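Local coordinates for protein Phosphoglucosamine/phosphogalactosamine mutase (Sulfolobus tokodaii, PDB 2F7L) that interconverts the 6-phosphates and 1-phosphates of glucosamine and galactosamine, on the route to UDP-N-acetylglucosamine and UDP-N-acetylgalactosamine, at residues 34-39 with 132-137; 310-315 with 330-335. All coordinates share one frame; numbering follows the deposited sequence.

In the fold
From the N terminus, the chain leaves helix 20-34 through residues 34-39, runs through most of the first alpha/beta/alpha domain and returns at 132-137, where interaction 1 closes a loop of 92 intervening residues, 38 of them helical and 24 in strands. It ties two surface loops together at the edge of that domain. Interaction 2 opens much later, on helix 309-318, and closes after only 14 residues at strand 329-332, joining helix to sheet inside the third domain. The two follow one another in series, neither nested nor crossing. The centres of interactions 1 and 2 lie about 30 Å apart. The nearest atoms of interactions 1 and 2 are about 12 Å apart, so the two do not touch.

Interaction 1: residues 34-39 with 132-137; sequences FGKNSK and RFNTIE
A type II beta turn from Gly35 to Ser38, in the loop between helix 20-34 and strand 39-44, sends the side chain of Lys36 across Asn134 and Ile136. Asn134 is itself the centre of an inverse gamma turn. The lysine CG stands beside the backbone N, anti to the carbonyl carbon (chi1 -61°), and the chain beyond it is extended, which carries CE out to both partners. There Lys36 CE lies 3.9 Å from CB of Asn134, the two side chains running at a slant to one another, and 4.0 Å from CG2 of Ile136, whose side chain passes it in the opposite direction. Aliphatic atoms do the touching, and the buried surface is a modest 161 Å². The turn that presents the lysine is braced from within: Ser38 OG donates to Gly35 O at 2.8 Å. The C=O...OG angle of this bond is 146°, and the donor is tilted 24° from the carbonyl plane. On the 132-137 side, Asn134 N bonds Thr32 OG1 and Phe133 packs on Lys25, Ala29 and Thr32 of helix 20-34, while Ile136 makes a backbone hydrogen bond with Ser63 at the end of helix 50-63.

Interaction 2: residues 310-315 with 330-335; sequences VDIAHK and GFMYPP
Met332 and Ile312 meet with their side chains at about a right angle, the thioether end of the methionine lying against the gamma-methyl branch of the isoleucine. Met332 CE is 3.3 Å from Ile312 CG2, and Met332 SD is 3.7 Å from the same methyl. It is the CG2 branch, anti to the backbone N of Ile312, that takes both atoms, with CG1 beside that N (chi1 -69°). The methionine bends at both chi2 (-76°) and chi3 (-87°), turning CE toward the helix backbone, where it lies 3.5 Å from Ala313 N and 4.0 Å from Ala313 CB. These contacts join two parts of an alpha/beta/alpha domain: helix 309-318 is the connection of a beta-alpha-beta crossover between parallel strands 301-305 and 323-326, which have strand 280-284 between them in the sheet, and Met332 sits on strand 329-332, the antiparallel edge strand beside 323-326. Without SD and CE, as with an alanine here, Ile312 CG2 and Ala313 CB would probably lose their apolar partner on this strand, and a gap would open between helix and sheet. The preceding Phe331 has its CB directed away from the 310-315 helix and packs on Ser345 and Leu348 of helix 342-356. The side chain of Met332 lies about 9 Å from that of Asp245, a magnesium ligand inferred by similarity.

Interaction 1: residues 34-39 with 132-137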
ATOM      1  N   PHE A  34     -13.125 -19.830   5.818  1.00 25.21           N
ATOM      2  CA  PHE A  34     -14.322 -19.004   5.674  1.00 25.50           C
ATOM      3  C   PHE A  34     -15.586 -19.824   5.946  1.00 25.68           C
ATOM      4  O   PHE A  34     -16.616 -19.270   6.302  1.00 26.59           O
ATOM      5  CB  PHE A  34     -14.405 -18.406   4.261  1.00 24.14           C
ATOM      6  CG  PHE A  34     -13.537 -17.202   4.041  1.00 22.70           C
ATOM      7  CD1 PHE A  34     -13.765 -16.025   4.737  1.00 21.18           C
ATOM      8  CD2 PHE A  34     -12.522 -17.225   3.072  1.00 23.67           C
ATOM      9  CE1 PHE A  34     -13.009 -14.871   4.478  1.00 21.85           C
ATOM     10  CE2 PHE A  34     -11.748 -16.077   2.797  1.00 23.20           C
ATOM     11  CZ  PHE A  34     -11.998 -14.891   3.506  1.00 22.49           C
ATOM     12  N   GLY A  35     -15.519 -21.134   5.762  1.00 25.49           N
ATOM     13  CA  GLY A  35     -16.686 -21.952   6.017  1.00 26.73           C
ATOM     14  C   GLY A  35     -17.520 -22.296   4.800  1.00 28.33           C
ATOM     15  O   GLY A  35     -17.411 -21.656   3.746  1.00 29.21           O
ATOM     16  N   LYS A  36     -18.357 -23.319   4.939  1.00 29.04           N
ATOM     17  CA  LYS A  36     -19.218 -23.763   3.843  1.00 29.97           C
ATOM     18  C   LYS A  36     -20.289 -22.721   3.573  1.00 30.46           C
ATOM     19  O   LYS A  36     -20.773 -22.087   4.503  1.00 31.39           O
ATOM     20  CB  LYS A  36     -19.881 -25.096   4.194  1.00 29.91           C
ATOM     21  CG  LYS A  36     -18.917 -26.230   4.445  1.00 31.17           C
ATOM     22  CD  LYS A  36     -19.658 -27.446   4.964  1.00 32.61           C
ATOM     23  CE  LYS A  36     -18.730 -28.643   5.131  1.00 34.17           C
ATOM     24  NZ  LYS A  36     -19.486 -29.943   5.188  1.00 35.02           N
ATOM     25  N   ASN A  37     -20.645 -22.546   2.301  1.00 31.01           N
ATOM     26  CA  ASN A  37     -21.662 -21.585   1.871  1.00 30.81           C
ATOM     27  C   ASN A  37     -21.284 -20.130   2.061  1.00 30.71           C
ATOM     28  O   ASN A  37     -22.149 -19.256   2.022  1.00 31.14           O
ATOM     29  CB  ASN A  37     -22.962 -21.831   2.599  1.00 31.71           C
ATOM     30  CG  ASN A  37     -23.492 -23.194   2.353  1.00 33.54           C
ATOM     31  OD1 ASN A  37     -23.871 -23.901   3.289  1.00 36.23           O
ATOM     32  ND2 ASN A  37     -23.536 -23.589   1.090  1.00 33.62           N
ATOM     33  N   SER A  38     -20.008 -19.860   2.296  1.00 29.67           N
ATOM     34  CA  SER A  38     -19.597 -18.484   2.448  1.00 29.26           C
ATOM     35  C   SER A  38     -19.449 -17.914   1.036  1.00 28.84           C
ATOM     36  O   SER A  38     -19.033 -18.618   0.091  1.00 28.82           O
ATOM     37  CB  SER A  38     -18.285 -18.391   3.218  1.00 29.76           C
ATOM     38  OG  SER A  38     -17.272 -19.111   2.561  1.00 31.96           O
ATOM     39  N   LYS A  39     -19.817 -16.647   0.889  1.00 27.06           N
ATOM     40  CA  LYS A  39     -19.753 -15.985  -0.403  1.00 25.44           C
ATOM     41  C   LYS A  39     -18.419 -15.298  -0.543  1.00 23.55           C
ATOM     42  O   LYS A  39     -18.152 -14.331   0.165  1.00 22.59           O
ATOM     43  CB  LYS A  39     -20.906 -14.990  -0.508  1.00 26.32           C
ATOM     44  CG  LYS A  39     -22.264 -15.654  -0.595  1.00 25.61           C
ATOM     45  CD  LYS A  39     -23.350 -14.653  -0.355  1.00 27.89           C
ATOM     46  CE  LYS A  39     -24.686 -15.199  -0.794  1.00 29.61           C
ATOM     47  NZ  LYS A  39     -24.828 -16.608  -0.343  1.00 31.87           N
ATOM     48  N   ARG A 132      -6.724 -30.003   7.479  1.00 31.11           N
ATOM     49  CA  ARG A 132      -8.102 -30.204   7.960  1.00 31.39           C
ATOM     50  C   ARG A 132      -8.998 -29.372   7.028  1.00 31.26           C
ATOM     51  O   ARG A 132      -9.221 -28.193   7.259  1.00 30.93           O
ATOM     52  CB  ARG A 132      -8.285 -29.706   9.401  1.00 30.88           C
ATOM     53  CG  ARG A 132      -7.439 -30.394  10.435  1.00 31.37           C
ATOM     54  CD  ARG A 132      -7.939 -30.094  11.851  1.00 32.66           C
ATOM     55  NE  ARG A 132      -8.096 -28.661  12.126  1.00 32.49           N
ATOM     56  CZ  ARG A 132      -7.106 -27.779  12.277  1.00 30.79           C
ATOM     57  NH1 ARG A 132      -5.838 -28.142  12.192  1.00 31.06           N
ATOM     58  NH2 ARG A 132      -7.394 -26.513  12.502  1.00 30.22           N
ATOM     59  N   PHE A 133      -9.510 -29.988   5.975  1.00 31.11           N
ATOM     60  CA  PHE A 133     -10.320 -29.259   5.021  1.00 31.11           C
ATOM     61  C   PHE A 133     -11.797 -29.615   4.956  1.00 31.64           C
ATOM     62  O   PHE A 133     -12.152 -30.776   4.872  1.00 32.13           O
ATOM     63  CB  PHE A 133      -9.726 -29.440   3.627  1.00 29.44           C
ATOM     64  CG  PHE A 133      -8.299 -29.019   3.513  1.00 28.84           C
ATOM     65  CD1 PHE A 133      -7.854 -27.836   4.108  1.00 28.72           C
ATOM     66  CD2 PHE A 133      -7.406 -29.767   2.749  1.00 28.22           C
ATOM     67  CE1 PHE A 133      -6.545 -27.405   3.937  1.00 28.03           C
ATOM     68  CE2 PHE A 133      -6.100 -29.352   2.573  1.00 27.79           C
ATOM     69  CZ  PHE A 133      -5.663 -28.166   3.165  1.00 28.32           C
ATOM     70  N   ASN A 134     -12.669 -28.618   4.963  1.00 32.34           N
ATOM     71  CA  ASN A 134     -14.082 -28.928   4.846  1.00 32.74           C
ATOM     72  C   ASN A 134     -14.374 -29.456   3.461  1.00 32.08           C
ATOM     73  O   ASN A 134     -15.142 -28.843   2.723  1.00 32.94           O
ATOM     74  CB  ASN A 134     -14.945 -27.698   5.076  1.00 34.12           C
ATOM     75  CG  ASN A 134     -14.896 -27.242   6.493  1.00 36.30           C
ATOM     76  OD1 ASN A 134     -14.662 -28.053   7.395  1.00 36.48           O
ATOM     77  ND2 ASN A 134     -15.131 -25.946   6.720  1.00 37.74           N
ATOM     78  N   THR A 135     -13.754 -30.574   3.094  1.00 30.72           N
ATOM     79  CA  THR A 135     -14.003 -31.167   1.786  1.00 29.78           C
ATOM     80  C   THR A 135     -15.439 -31.644   1.855  1.00 29.73           C
ATOM     81  O   THR A 135     -15.845 -32.281   2.826  1.00 29.71           O
ATOM     82  CB  THR A 135     -13.048 -32.339   1.510  1.00 29.11           C
ATOM     83  OG1 THR A 135     -11.717 -31.840   1.380  1.00 29.33           O
ATOM     84  CG2 THR A 135     -13.399 -33.030   0.222  1.00 29.36           C
ATOM     85  N   ILE A 136     -16.215 -31.318   0.833  1.00 29.44           N
ATOM     86  CA  ILE A 136     -17.619 -31.682   0.835  1.00 29.40           C
ATOM     87  C   ILE A 136     -17.966 -32.901  -0.012  1.00 30.13           C
ATOM     88  O   ILE A 136     -17.203 -33.301  -0.904  1.00 28.84           O
ATOM     89  CB  ILE A 136     -18.476 -30.479   0.365  1.00 29.07           C
ATOM     90  CG1 ILE A 136     -18.144 -30.146  -1.102  1.00 29.36           C
ATOM     91  CG2 ILE A 136     -18.192 -29.270   1.258  1.00 26.96           C
ATOM     92  CD1 ILE A 136     -19.185 -29.319  -1.816  1.00 28.46           C
ATOM     93  N   GLU A 137     -19.128 -33.488   0.289  1.00 31.41           N
ATOM     94  CA  GLU A 137     -19.645 -34.655  -0.438  1.00 32.23           C
ATOM     95  C   GLU A 137     -19.942 -34.340  -1.888  1.00 31.45           C
ATOM     96  O   GLU A 137     -20.262 -33.210  -2.248  1.00 30.80           O
ATOM     97  CB  GLU A 137     -20.933 -35.151   0.187  1.00 34.78           C
ATOM     98  CG  GLU A 137     -20.765 -35.879   1.488  1.00 40.21           C
ATOM     99  CD  GLU A 137     -19.906 -37.121   1.340  1.00 43.64           C
ATOM    100  OE1 GLU A 137     -18.668 -37.010   1.544  1.00 45.37           O
ATOM    101  OE2 GLU A 137     -20.466 -38.196   0.996  1.00 45.43           O
TER

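Interaction 2: residues 310-315 with 330-335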
ATOM      1  N   VAL A 310      -1.361  -3.567   6.131  1.00 42.38           N
ATOM      2  CA  VAL A 310      -2.502  -4.285   6.684  1.00 42.16           C
ATOM      3  C   VAL A 310      -2.694  -3.826   8.135  1.00 42.74           C
ATOM      4  O   VAL A 310      -3.788  -3.409   8.531  1.00 42.65           O
ATOM      5  CB  VAL A 310      -2.276  -5.826   6.673  1.00 41.68           C
ATOM      6  CG1 VAL A 310      -3.531  -6.537   7.144  1.00 40.66           C
ATOM      7  CG2 VAL A 310      -1.864  -6.299   5.281  1.00 40.53           C
ATOM      8  N   ASP A 311      -1.618  -3.900   8.918  1.00 42.99           N
ATOM      9  CA  ASP A 311      -1.647  -3.497  10.317  1.00 42.66           C
ATOM     10  C   ASP A 311      -2.186  -2.082  10.459  1.00 41.55           C
ATOM     11  O   ASP A 311      -3.050  -1.818  11.288  1.00 42.00           O
ATOM     12  CB  ASP A 311      -0.241  -3.576  10.902  1.00 45.59           C
ATOM     13  CG  ASP A 311       0.148  -4.990  11.322  1.00 48.19           C
ATOM     14  OD1 ASP A 311       1.359  -5.332  11.200  1.00 49.61           O
ATOM     15  OD2 ASP A 311      -0.752  -5.741  11.786  1.00 48.43           O
ATOM     16  N   ILE A 312      -1.663  -1.169   9.655  1.00 39.94           N
ATOM     17  CA  ILE A 312      -2.101   0.215   9.692  1.00 38.26           C
ATOM     18  C   ILE A 312      -3.605   0.290   9.458  1.00 38.19           C
ATOM     19  O   ILE A 312      -4.328   0.930  10.220  1.00 37.83           O
ATOM     20  CB  ILE A 312      -1.376   1.052   8.605  1.00 37.73           C
ATOM     21  CG1 ILE A 312       0.099   1.204   8.978  1.00 36.63           C
ATOM     22  CG2 ILE A 312      -2.076   2.407   8.396  1.00 36.07           C
ATOM     23  CD1 ILE A 312       0.911   1.944   7.934  1.00 36.55           C
ATOM     24  N   ALA A 313      -4.075  -0.362   8.399  1.00 38.28           N
ATOM     25  CA  ALA A 313      -5.496  -0.339   8.080  1.00 37.76           C
ATOM     26  C   ALA A 313      -6.275  -0.665   9.340  1.00 36.83           C
ATOM     27  O   ALA A 313      -7.226   0.030   9.677  1.00 36.94           O
ATOM     28  CB  ALA A 313      -5.815  -1.336   6.960  1.00 37.77           C
ATOM     29  N   HIS A 314      -5.857  -1.704  10.052  1.00 36.49           N
ATOM     30  CA  HIS A 314      -6.530  -2.077  11.295  1.00 37.09           C
ATOM     31  C   HIS A 314      -6.374  -1.009  12.402  1.00 37.03           C
ATOM     32  O   HIS A 314      -7.347  -0.628  13.039  1.00 36.40           O
ATOM     33  CB  HIS A 314      -6.021  -3.440  11.774  1.00 36.64           C
ATOM     34  CG  HIS A 314      -6.588  -4.598  11.007  1.00 38.08           C
ATOM     35  ND1 HIS A 314      -7.940  -4.867  10.951  1.00 37.94           N
ATOM     36  CD2 HIS A 314      -5.983  -5.574  10.285  1.00 38.68           C
ATOM     37  CE1 HIS A 314      -8.142  -5.957  10.231  1.00 38.22           C
ATOM     38  NE2 HIS A 314      -6.972  -6.407   9.817  1.00 38.19           N
ATOM     39  N   LYS A 315      -5.160  -0.515  12.624  1.00 37.00           N
ATOM     40  CA  LYS A 315      -4.957   0.511  13.635  1.00 36.95           C
ATOM     41  C   LYS A 315      -5.801   1.747  13.325  1.00 37.19           C
ATOM     42  O   LYS A 315      -6.399   2.331  14.212  1.00 36.78           O
ATOM     43  CB  LYS A 315      -3.476   0.899  13.727  1.00 36.95           C
ATOM     44  CG  LYS A 315      -3.136   1.781  14.925  1.00 36.72           C
ATOM     45  CD  LYS A 315      -1.656   2.083  15.018  1.00 37.13           C
ATOM     46  CE  LYS A 315      -1.367   3.199  16.017  1.00 36.79           C
ATOM     47  NZ  LYS A 315      -1.810   2.865  17.400  1.00 35.86           N
ATOM     48  N   GLY A 330       0.152   4.883  -1.012  1.00 35.37           N
ATOM     49  CA  GLY A 330      -0.760   4.156  -0.147  1.00 36.63           C
ATOM     50  C   GLY A 330      -1.115   4.998   1.069  1.00 36.33           C
ATOM     51  O   GLY A 330      -0.318   5.267   1.965  1.00 35.43           O
ATOM     52  N   PHE A 331      -2.367   5.408   1.058  1.00 37.24           N
ATOM     53  CA  PHE A 331      -2.955   6.281   2.042  1.00 38.00           C
ATOM     54  C   PHE A 331      -4.361   5.720   2.337  1.00 38.22           C
ATOM     55  O   PHE A 331      -5.059   5.271   1.416  1.00 37.95           O
ATOM     56  CB  PHE A 331      -3.023   7.669   1.390  1.00 38.63           C
ATOM     57  CG  PHE A 331      -3.765   8.690   2.186  1.00 40.60           C
ATOM     58  CD1 PHE A 331      -3.124   9.409   3.193  1.00 40.95           C
ATOM     59  CD2 PHE A 331      -5.111   8.939   1.927  1.00 40.51           C
ATOM     60  CE1 PHE A 331      -3.815  10.360   3.923  1.00 42.24           C
ATOM     61  CE2 PHE A 331      -5.811   9.885   2.651  1.00 41.35           C
ATOM     62  CZ  PHE A 331      -5.167  10.602   3.653  1.00 41.75           C
ATOM     63  N   MET A 332      -4.777   5.731   3.602  1.00 38.34           N
ATOM     64  CA  MET A 332      -6.108   5.221   3.961  1.00 39.48           C
ATOM     65  C   MET A 332      -7.064   6.340   4.355  1.00 38.71           C
ATOM     66  O   MET A 332      -6.785   7.099   5.269  1.00 39.37           O
ATOM     67  CB  MET A 332      -6.018   4.186   5.090  1.00 40.70           C
ATOM     68  CG  MET A 332      -4.687   4.161   5.840  1.00 44.68           C
ATOM     69  SD  MET A 332      -3.261   3.369   4.984  1.00 46.53           S
ATOM     70  CE  MET A 332      -3.574   1.622   5.541  1.00 47.84           C
ATOM     71  N   TYR A 333      -8.185   6.430   3.643  1.00 38.34           N
ATOM     72  CA  TYR A 333      -9.206   7.456   3.872  1.00 37.56           C
ATOM     73  C   TYR A 333     -10.456   6.767   4.417  1.00 36.35           C
ATOM     74  O   TYR A 333     -11.298   6.312   3.658  1.00 35.75           O
ATOM     75  CB  TYR A 333      -9.508   8.169   2.546  1.00 38.57           C
ATOM     76  CG  TYR A 333     -10.376   9.391   2.680  1.00 40.09           C
ATOM     77  CD1 TYR A 333     -10.039  10.407   3.565  1.00 41.39           C
ATOM     78  CD2 TYR A 333     -11.564   9.502   1.975  1.00 40.17           C
ATOM     79  CE1 TYR A 333     -10.885  11.506   3.756  1.00 43.05           C
ATOM     80  CE2 TYR A 333     -12.415  10.586   2.147  1.00 41.52           C
ATOM     81  CZ  TYR A 333     -12.080  11.585   3.045  1.00 42.76           C
ATOM     82  OH  TYR A 333     -12.970  12.616   3.292  1.00 43.96           O
ATOM     83  N   PRO A 334     -10.585   6.687   5.753  1.00 35.84           N
ATOM     84  CA  PRO A 334     -11.704   6.049   6.462  1.00 35.64           C
ATOM     85  C   PRO A 334     -13.088   6.216   5.877  1.00 35.61           C
ATOM     86  O   PRO A 334     -13.777   5.235   5.642  1.00 35.67           O
ATOM     87  CB  PRO A 334     -11.579   6.607   7.873  1.00 34.75           C
ATOM     88  CG  PRO A 334     -10.105   6.658   8.030  1.00 35.28           C
ATOM     89  CD  PRO A 334      -9.649   7.280   6.720  1.00 34.90           C
ATOM     90  N   PRO A 335     -13.529   7.460   5.648  1.00 36.17           N
ATOM     91  CA  PRO A 335     -14.869   7.613   5.076  1.00 35.81           C
ATOM     92  C   PRO A 335     -15.108   6.701   3.872  1.00 34.96           C
ATOM     93  O   PRO A 335     -16.218   6.227   3.671  1.00 35.52           O
ATOM     94  CB  PRO A 335     -14.943   9.109   4.742  1.00 36.03           C
ATOM     95  CG  PRO A 335     -13.511   9.566   4.788  1.00 36.31           C
ATOM     96  CD  PRO A 335     -12.909   8.774   5.879  1.00 36.35           C
TER